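PDB 5FQ8: outer membrane protein Omp121 from Bacteroides thetaiotaomicron, which probably imports nutrients across the outer membrane as a TonB-dependent receptor, a beta-barrel closed by an internal plug domain, and binds calcium and magnesium ions. Local coordinates for residues D136-M141 / V162-K167; T307-L312 / Y385-L390; I815-D820 / V910-D915. All blocks are in the same frame, centred on the assembly; numbering follows the deposited sequence.

Contact 1 (D136-M141 / V162-K167); sequences DDVANM and VMITTK
Residues 136-141 and 162-167 pair antiparallel around a classic beta bulge, where Thr165 O is gripped twice, by Ala139 N at 2.7 Å and by Asn140 N on a lone pair in a nearly straight hydrogen bond (164° at the hydrogen), Thr165 N answers to Asn140 O, and the register shifts by one residue to set Val138 opposite Thr166 and Met141 opposite Ile164.

Beyond the bulge Lys167 is held at both ends. Its N bonds in the carbonyl plane to Asp137 O at 2.9 Å, and its side chain runs extended beyond CG, back along the partner segment: CG passes Ala139 CB, and NZ ends in the carbonyl plane of Asp136, 3.0 Å from Asp136 O. An alanine in place of Lys167 would remove this donor to Asp136 O and would probably loosen the hold of the 3-10 segment on the strand. The ammonium is not in contact with either carboxylate; Asp136 forms a salt bridge with Arg56 and Asp137 with Arg298.

On the apolar side, Met141 bends at chi3 (-49°) and lays CE beside Ile164 CD1 at 3.7 Å, the two chains pointing the same way. Val138 crosses Ile164 at about a right angle, its CG1 3.9 Å from Ile164 CG2, while Met141 CG and SD meet Val162 CG1.

Within the plug sheet, strand 138-144 lies between 44-48 and 161-166, and 161-166 pairs in parallel with 101-103 on its other side. Met61 packs on Met141 and Val162, whereas Asp137 reaches across to barrel strands 268-280 and 289-303.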
loop_
_atom_site.group_PDB
_atom_site.type_symbol
_atom_site.label_atom_id
_atom_site.label_comp_id
_atom_site.label_asym_id
_atom_site.label_seq_id
_atom_site.Cartn_x
_atom_site.Cartn_y
_atom_site.Cartn_z
ATOM N N ASP B 136 -34.120 20.142 -5.666
ATOM C CA ASP B 136 -34.911 20.861 -6.657
ATOM C C ASP B 136 -35.654 19.932 -7.607
ATOM O O ASP B 136 -36.588 20.376 -8.273
ATOM C CB ASP B 136 -34.024 21.807 -7.460
ATOM C CG ASP B 136 -33.674 23.056 -6.704
ATOM O OD1 ASP B 136 -34.440 23.448 -5.804
ATOM O OD2 ASP B 136 -32.629 23.656 -7.015
ATOM N N ASP B 137 -35.279 18.661 -7.685
ATOM C CA ASP B 137 -35.953 17.717 -8.564
ATOM C C ASP B 137 -37.115 17.015 -7.900
ATOM O O ASP B 137 -37.792 16.225 -8.562
ATOM C CB ASP B 137 -34.984 16.637 -9.044
ATOM C CG ASP B 137 -34.105 17.096 -10.163
ATOM O OD1 ASP B 137 -34.525 17.983 -10.930
ATOM O OD2 ASP B 137 -32.988 16.550 -10.277
ATOM N N VAL B 138 -37.347 17.239 -6.614
ATOM C CA VAL B 138 -38.337 16.441 -5.905
ATOM C C VAL B 138 -39.711 17.061 -6.089
ATOM O O VAL B 138 -39.911 18.250 -5.828
ATOM C CB VAL B 138 -37.988 16.310 -4.422
ATOM C CG1 VAL B 138 -38.973 15.390 -3.757
ATOM C CG2 VAL B 138 -36.594 15.779 -4.292
ATOM N N ALA B 139 -40.657 16.259 -6.558
ATOM C CA ALA B 139 -42.037 16.704 -6.559
ATOM C C ALA B 139 -42.700 16.350 -5.244
ATOM O O ALA B 139 -43.214 17.218 -4.535
ATOM C CB ALA B 139 -42.791 16.083 -7.728
ATOM N N ASN B 140 -42.649 15.083 -4.878
ATOM C CA ASN B 140 -43.338 14.596 -3.699
ATOM C C ASN B 140 -42.456 13.600 -2.963
ATOM O O ASN B 140 -41.775 12.781 -3.580
ATOM C CB ASN B 140 -44.664 13.960 -4.102
ATOM C CG ASN B 140 -45.264 13.147 -3.011
ATOM O OD1 ASN B 140 -45.855 13.688 -2.096
ATOM N ND2 ASN B 140 -45.130 11.836 -3.099
ATOM N N MET B 141 -42.454 13.688 -1.645
ATOM C CA MET B 141 -41.828 12.690 -0.799
ATOM C C MET B 141 -42.867 12.133 0.145
ATOM O O MET B 141 -43.539 12.891 0.838
ATOM C CB MET B 141 -40.672 13.271 0.003
ATOM C CG MET B 141 -40.259 12.394 1.157
ATOM S SD MET B 141 -38.923 13.149 2.020
ATOM C CE MET B 141 -37.868 13.516 0.658
ATOM N N VAL B 162 -38.811 5.693 2.384
ATOM C CA VAL B 162 -38.881 7.087 1.971
ATOM C C VAL B 162 -39.104 7.098 0.468
ATOM O O VAL B 162 -38.152 6.998 -0.311
ATOM C CB VAL B 162 -37.622 7.870 2.337
ATOM C CG1 VAL B 162 -37.703 9.215 1.710
ATOM C CG2 VAL B 162 -37.492 7.991 3.821
ATOM N N MET B 163 -40.354 7.215 0.052
ATOM C CA MET B 163 -40.693 7.240 -1.359
ATOM C C MET B 163 -40.558 8.658 -1.881
ATOM O O MET B 163 -41.315 9.542 -1.483
ATOM C CB MET B 163 -42.110 6.731 -1.578
ATOM C CG MET B 163 -42.230 5.247 -1.626
ATOM S SD MET B 163 -43.938 4.783 -1.494
ATOM C CE MET B 163 -44.697 5.989 -2.575
ATOM N N ILE B 164 -39.630 8.865 -2.764
ATOM C CA ILE B 164 -39.470 10.155 -3.422
ATOM C C ILE B 164 -40.049 10.071 -4.828
ATOM O O ILE B 164 -40.046 9.009 -5.452
ATOM C CB ILE B 164 -37.988 10.573 -3.418
ATOM C CG1 ILE B 164 -37.562 10.900 -1.996
ATOM C CG2 ILE B 164 -37.740 11.771 -4.301
ATOM C CD1 ILE B 164 -36.180 11.463 -1.919
ATOM N N THR B 165 -40.630 11.175 -5.304
ATOM C CA THR B 165 -41.150 11.249 -6.665
ATOM C C THR B 165 -40.641 12.519 -7.320
ATOM O O THR B 165 -40.838 13.616 -6.795
ATOM C CB THR B 165 -42.675 11.210 -6.699
ATOM O OG1 THR B 165 -43.143 9.988 -6.126
ATOM C CG2 THR B 165 -43.152 11.269 -8.109
ATOM N N THR B 166 -39.990 12.368 -8.458
ATOM C CA THR B 166 -39.301 13.466 -9.113
ATOM C C THR B 166 -40.211 14.165 -10.120
ATOM O O THR B 166 -41.213 13.617 -10.578
ATOM C CB THR B 166 -38.047 12.926 -9.787
ATOM O OG1 THR B 166 -38.377 11.730 -10.495
ATOM C CG2 THR B 166 -37.019 12.573 -8.755
ATOM N N LYS B 167 -39.850 15.398 -10.466
ATOM C CA LYS B 167 -40.698 16.213 -11.332
ATOM C C LYS B 167 -40.680 15.703 -12.766
ATOM O O LYS B 167 -39.681 15.165 -13.239
ATOM C CB LYS B 167 -40.242 17.669 -11.303
ATOM C CG LYS B 167 -40.470 18.378 -9.986
ATOM C CD LYS B 167 -39.652 19.641 -9.900
ATOM C CE LYS B 167 -39.987 20.451 -8.672
ATOM N NZ LYS B 167 -39.223 21.723 -8.599
#

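Contact 2 (T307-L312 / Y385-L390); sequences TFSSSL and YGKFQL
Four backbone hydrogen bonds tie Ser309 to Gln389 and Ser311 to Lys387, the hydrogen-bonded pairs of a regular antiparallel ladder whose axes run 176° apart. Ser309 N meets Gln389 O nearly along the C=O axis at 3.0 Å; the return bond from Gln389 N is slightly straighter at the hydrogen, but its donor stands above the carbonyl plane. Lys387 N lies 2.8 Å from Ser311 O, in the carbonyl plane. Gly386 pairs with Leu312; a CB, which would lie on the face of Phe308, Ser310 and Phe388, would probably collide with Ser311 O.

On that same face Leu390 turns CD1 against Phe308 CB (4.0 Å), and the Phe388 ring, with CG anti to the backbone N, brings CD1 to 3.7 Å from Ser309 O. Ser310 OG adds a weak bond to Lys387 O.

The other face is polar. Ser309 OG sits between its own N and carbonyl carbon, where a water links it to Gln389 O. Lys387 NZ is 2.7 Å from Gln389 OE1 and stands well above the plane of that amide. A second shell fixes this pair: Asp105 O of the plug also accepts from the ammonium, Arg403 NE donates to OE1, and Asp391 OD2 accepts from the side-chain NE2 of Gln389.

The strands are neighbours in the transmembrane barrel, with 289-303 beyond 306-320 and 398-417 beyond 376-394. The polar face meets the plug, whereas the Phe388 face packs against the second subunit: its Phe261 ring meets Phe388 with planes at about 40°, and the two copies of Leu312 touch.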
loop_
_atom_site.group_PDB
_atom_site.type_symbol
_atom_site.label_atom_id
_atom_site.label_comp_id
_atom_site.label_asym_id
_atom_site.label_seq_id
_atom_site.Cartn_x
_atom_site.Cartn_y
_atom_site.Cartn_z
ATOM N N THR B 307 -46.178 2.252 -22.640
ATOM C CA THR B 307 -45.479 3.413 -22.111
ATOM C C THR B 307 -44.076 2.988 -21.723
ATOM O O THR B 307 -43.905 2.050 -20.943
ATOM C CB THR B 307 -46.211 4.005 -20.910
ATOM O OG1 THR B 307 -47.614 3.988 -21.167
ATOM C CG2 THR B 307 -45.770 5.421 -20.686
ATOM N N PHE B 308 -43.078 3.658 -22.283
ATOM C CA PHE B 308 -41.692 3.421 -21.920
ATOM C C PHE B 308 -41.108 4.720 -21.392
ATOM O O PHE B 308 -41.183 5.759 -22.050
ATOM C CB PHE B 308 -40.886 2.864 -23.099
ATOM C CG PHE B 308 -40.747 3.801 -24.255
ATOM C CD1 PHE B 308 -41.684 3.811 -25.273
ATOM C CD2 PHE B 308 -39.659 4.646 -24.342
ATOM C CE1 PHE B 308 -41.548 4.664 -26.340
ATOM C CE2 PHE B 308 -39.511 5.501 -25.391
ATOM C CZ PHE B 308 -40.459 5.514 -26.405
ATOM N N SER B 309 -40.560 4.668 -20.192
ATOM C CA SER B 309 -39.950 5.829 -19.579
ATOM C C SER B 309 -38.568 5.456 -19.079
ATOM O O SER B 309 -38.228 4.280 -18.948
ATOM C CB SER B 309 -40.793 6.347 -18.436
ATOM O OG SER B 309 -41.023 5.308 -17.508
ATOM N N SER B 310 -37.770 6.475 -18.791
ATOM C CA SER B 310 -36.406 6.211 -18.382
ATOM C C SER B 310 -35.833 7.411 -17.656
ATOM O O SER B 310 -36.075 8.552 -18.042
ATOM C CB SER B 310 -35.538 5.873 -19.578
ATOM O OG SER B 310 -34.188 5.990 -19.203
ATOM N N SER B 311 -35.059 7.134 -16.617
ATOM C CA SER B 311 -34.422 8.148 -15.789
ATOM C C SER B 311 -32.960 7.775 -15.647
ATOM O O SER B 311 -32.657 6.616 -15.371
ATOM C CB SER B 311 -35.100 8.219 -14.415
ATOM O OG SER B 311 -34.426 9.090 -13.531
ATOM N N LEU B 312 -32.057 8.734 -15.847
ATOM C CA LEU B 312 -30.622 8.492 -15.707
ATOM C C LEU B 312 -29.956 9.682 -15.035
ATOM O O LEU B 312 -30.098 10.814 -15.493
ATOM C CB LEU B 312 -29.954 8.230 -17.057
ATOM C CG LEU B 312 -30.504 7.115 -17.934
ATOM C CD1 LEU B 312 -29.822 7.142 -19.249
ATOM C CD2 LEU B 312 -30.295 5.793 -17.292
ATOM N N TYR B 385 -26.818 6.327 -11.554
ATOM C CA TYR B 385 -27.961 5.485 -11.246
ATOM C C TYR B 385 -29.096 5.833 -12.186
ATOM O O TYR B 385 -29.110 6.900 -12.790
ATOM C CB TYR B 385 -28.391 5.614 -9.783
ATOM C CG TYR B 385 -28.844 6.976 -9.349
ATOM C CD1 TYR B 385 -27.935 7.962 -9.024
ATOM C CD2 TYR B 385 -30.189 7.264 -9.227
ATOM C CE1 TYR B 385 -28.359 9.203 -8.614
ATOM C CE2 TYR B 385 -30.619 8.492 -8.825
ATOM C CZ TYR B 385 -29.705 9.462 -8.517
ATOM O OH TYR B 385 -30.131 10.702 -8.107
ATOM N N GLY B 386 -30.044 4.915 -12.327
ATOM C CA GLY B 386 -31.206 5.216 -13.140
ATOM C C GLY B 386 -32.187 4.067 -13.183
ATOM O O GLY B 386 -32.048 3.091 -12.454
ATOM N N LYS B 387 -33.188 4.204 -14.050
ATOM C CA LYS B 387 -34.166 3.139 -14.200
ATOM C C LYS B 387 -34.736 3.133 -15.606
ATOM O O LYS B 387 -34.615 4.102 -16.348
ATOM C CB LYS B 387 -35.293 3.275 -13.180
ATOM C CG LYS B 387 -36.341 4.269 -13.553
ATOM C CD LYS B 387 -37.701 3.752 -13.168
ATOM C CE LYS B 387 -38.809 4.565 -13.801
ATOM N NZ LYS B 387 -40.149 4.190 -13.281
ATOM N N PHE B 388 -35.332 2.000 -15.961
ATOM C CA PHE B 388 -36.123 1.831 -17.168
ATOM C C PHE B 388 -37.427 1.164 -16.776
ATOM O O PHE B 388 -37.426 0.158 -16.070
ATOM C CB PHE B 388 -35.411 0.988 -18.228
ATOM C CG PHE B 388 -36.295 0.603 -19.396
ATOM C CD1 PHE B 388 -36.456 1.460 -20.465
ATOM C CD2 PHE B 388 -36.957 -0.608 -19.422
ATOM C CE1 PHE B 388 -37.253 1.124 -21.528
ATOM C CE2 PHE B 388 -37.770 -0.944 -20.483
ATOM C CZ PHE B 388 -37.913 -0.079 -21.538
ATOM N N GLN B 389 -38.533 1.705 -17.244
ATOM C CA GLN B 389 -39.830 1.130 -16.952
ATOM C C GLN B 389 -40.609 0.986 -18.239
ATOM O O GLN B 389 -40.621 1.903 -19.061
ATOM C CB GLN B 389 -40.606 1.982 -15.961
ATOM C CG GLN B 389 -41.833 1.304 -15.465
ATOM C CD GLN B 389 -42.502 2.095 -14.395
ATOM O OE1 GLN B 389 -42.004 2.193 -13.277
ATOM N NE2 GLN B 389 -43.633 2.692 -14.728
ATOM N N LEU B 390 -41.250 -0.164 -18.402
ATOM C CA LEU B 390 -42.112 -0.471 -19.536
ATOM C C LEU B 390 -43.486 -0.793 -18.980
ATOM O O LEU B 390 -43.657 -1.812 -18.309
ATOM C CB LEU B 390 -41.573 -1.651 -20.338
ATOM C CG LEU B 390 -42.361 -2.044 -21.569
ATOM C CD1 LEU B 390 -42.313 -0.872 -22.477
ATOM C CD2 LEU B 390 -41.749 -3.238 -22.232
HETATM O O HOH W 1 -42.929 3.905 -18.403
#

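Contact 3 (I815-D820 / V910-D915); sequences ISLGID and VVLGWD
Leu817 and Leu912 both place CG anti to the backbone N (chi1 -169° and 177°), and in each the next torsion, near +60°, brings CD1 over the neighbouring strand. The two methyls, Leu817 CD1 and Leu912 CD1, thus meet obliquely at 3.9 Å. Ile815 lies alongside Leu912, its CG2 being 3.9 Å from Leu912 CD1, while its CG1 branch reaches Trp914 CD1 at 4.3 Å. At the other end the Ile819 and Val910 side chains lie side by side, with Ile819 CG1 4.2 Å from Val910 CG2.

Beneath this row the backbones form an antiparallel ladder. Ser816 N lies 2.7 Å from Gly913 O, in the carbonyl plane, while the reciprocal Gly913 N stands above the plane of Ser816 O. Gly818 and Val911 exchange a second pair of bonds, Val911 N using a lone pair of Gly818 O. On the other face Gly818, Val911 and Gly913 are buried.

Such an apolar row on the surface of a barrel wall probably faces lipid, consistent with a detergent molecule bound near Val910; the backbone polar groups of the hydrogen-bonded pairs are satisfied between the two strands, and Leu817, Ile819, Val910 and Leu912 bond to the next strands outward.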
loop_
_atom_site.group_PDB
_atom_site.type_symbol
_atom_site.label_atom_id
_atom_site.label_comp_id
_atom_site.label_asym_id
_atom_site.label_seq_id
_atom_site.Cartn_x
_atom_site.Cartn_y
_atom_site.Cartn_z
ATOM N N ILE B 815 -45.507 37.555 0.354
ATOM C CA ILE B 815 -44.502 37.245 1.358
ATOM C C ILE B 815 -44.866 35.951 2.066
ATOM O O ILE B 815 -46.043 35.637 2.249
ATOM C CB ILE B 815 -44.365 38.416 2.346
ATOM C CG1 ILE B 815 -43.909 39.655 1.606
ATOM C CG2 ILE B 815 -43.375 38.109 3.442
ATOM C CD1 ILE B 815 -44.943 40.684 1.538
ATOM N N SER B 816 -43.845 35.168 2.410
ATOM C CA SER B 816 -44.004 33.946 3.186
ATOM C C SER B 816 -43.059 33.989 4.376
ATOM O O SER B 816 -42.015 34.636 4.328
ATOM C CB SER B 816 -43.724 32.711 2.345
ATOM O OG SER B 816 -43.886 32.999 0.971
ATOM N N LEU B 817 -43.443 33.335 5.462
ATOM C CA LEU B 817 -42.541 33.169 6.589
ATOM C C LEU B 817 -42.775 31.818 7.228
ATOM O O LEU B 817 -43.915 31.400 7.413
ATOM C CB LEU B 817 -42.711 34.259 7.631
ATOM C CG LEU B 817 -41.613 34.276 8.676
ATOM C CD1 LEU B 817 -40.321 34.464 7.975
ATOM C CD2 LEU B 817 -41.838 35.417 9.597
ATOM N N GLY B 818 -41.687 31.140 7.547
ATOM C CA GLY B 818 -41.759 29.842 8.180
ATOM C C GLY B 818 -40.781 29.746 9.322
ATOM O O GLY B 818 -39.628 30.153 9.201
ATOM N N ILE B 819 -41.242 29.235 10.454
ATOM C CA ILE B 819 -40.428 29.150 11.654
ATOM C C ILE B 819 -40.677 27.788 12.263
ATOM O O ILE B 819 -41.806 27.489 12.660
ATOM C CB ILE B 819 -40.765 30.253 12.664
ATOM C CG1 ILE B 819 -40.532 31.613 12.036
ATOM C CG2 ILE B 819 -39.875 30.136 13.846
ATOM C CD1 ILE B 819 -40.662 32.743 12.995
ATOM N N ASP B 820 -39.642 26.960 12.328
ATOM C CA ASP B 820 -39.776 25.620 12.874
ATOM C C ASP B 820 -38.850 25.439 14.067
ATOM O O ASP B 820 -37.695 25.871 14.041
ATOM C CB ASP B 820 -39.495 24.585 11.804
ATOM C CG ASP B 820 -40.275 24.839 10.569
ATOM O OD1 ASP B 820 -39.921 25.784 9.848
ATOM O OD2 ASP B 820 -41.252 24.111 10.329
ATOM N N VAL B 910 -35.614 29.061 9.558
ATOM C CA VAL B 910 -36.476 30.212 9.292
ATOM C C VAL B 910 -36.327 30.597 7.824
ATOM O O VAL B 910 -35.216 30.864 7.364
ATOM C CB VAL B 910 -36.133 31.409 10.194
ATOM C CG1 VAL B 910 -36.939 32.616 9.781
ATOM C CG2 VAL B 910 -36.400 31.081 11.628
ATOM N N VAL B 911 -37.440 30.648 7.091
ATOM C CA VAL B 911 -37.428 30.965 5.663
ATOM C C VAL B 911 -38.329 32.167 5.384
ATOM O O VAL B 911 -39.534 32.111 5.635
ATOM C CB VAL B 911 -37.877 29.769 4.813
ATOM C CG1 VAL B 911 -37.531 30.022 3.383
ATOM C CG2 VAL B 911 -37.226 28.518 5.288
ATOM N N LEU B 912 -37.757 33.227 4.822
ATOM C CA LEU B 912 -38.497 34.420 4.425
ATOM C C LEU B 912 -38.516 34.489 2.905
ATOM O O LEU B 912 -37.491 34.760 2.276
ATOM C CB LEU B 912 -37.872 35.678 5.023
ATOM C CG LEU B 912 -38.525 36.996 4.617
ATOM C CD1 LEU B 912 -39.963 36.929 4.964
ATOM C CD2 LEU B 912 -37.906 38.187 5.288
ATOM N N GLY B 913 -39.675 34.262 2.317
ATOM C CA GLY B 913 -39.812 34.223 0.868
ATOM C C GLY B 913 -40.618 35.392 0.335
ATOM O O GLY B 913 -41.635 35.769 0.918
ATOM N N TRP B 914 -40.157 35.958 -0.780
ATOM C CA TRP B 914 -40.885 37.012 -1.484
ATOM C C TRP B 914 -41.107 36.633 -2.946
ATOM O O TRP B 914 -40.220 36.808 -3.778
ATOM C CB TRP B 914 -40.160 38.342 -1.396
ATOM C CG TRP B 914 -40.916 39.418 -2.079
ATOM C CD1 TRP B 914 -42.235 39.413 -2.384
ATOM C CD2 TRP B 914 -40.397 40.658 -2.560
ATOM N NE1 TRP B 914 -42.578 40.569 -3.022
ATOM C CE2 TRP B 914 -41.466 41.356 -3.140
ATOM C CE3 TRP B 914 -39.132 41.244 -2.555
ATOM C CZ2 TRP B 914 -41.312 42.614 -3.708
ATOM C CZ3 TRP B 914 -38.980 42.495 -3.124
ATOM C CH2 TRP B 914 -40.063 43.164 -3.690
ATOM N N ASP B 915 -42.303 36.153 -3.260
ATOM C CA ASP B 915 -42.714 35.932 -4.642
ATOM C C ASP B 915 -43.088 37.273 -5.273
ATOM O O ASP B 915 -44.011 37.939 -4.802
ATOM C CB ASP B 915 -43.903 34.975 -4.668
ATOM C CG ASP B 915 -43.711 33.827 -5.616
ATOM O OD1 ASP B 915 -43.242 34.059 -6.752
ATOM O OD2 ASP B 915 -44.040 32.688 -5.218
#

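How the contacts relate
The three contacts follow one another along the chain: the plug pairing of contact 1 closes before either barrel pairing opens. Contacts 2 and 3 belong to the antiparallel wall of the transmembrane barrel but to distant parts of it, with centres 36 Å apart. Contact 1 belongs to a separate small sheet inside the barrel; its centre is 16 Å from that of contact 2 and 21 Å from that of contact 3. None touches another, although the nearest atoms of contacts 1 and 2 are about 6 Å apart. This is the plugged-barrel architecture of TonB-dependent receptors, in which the plug is probably what obstructs the lumen until transport.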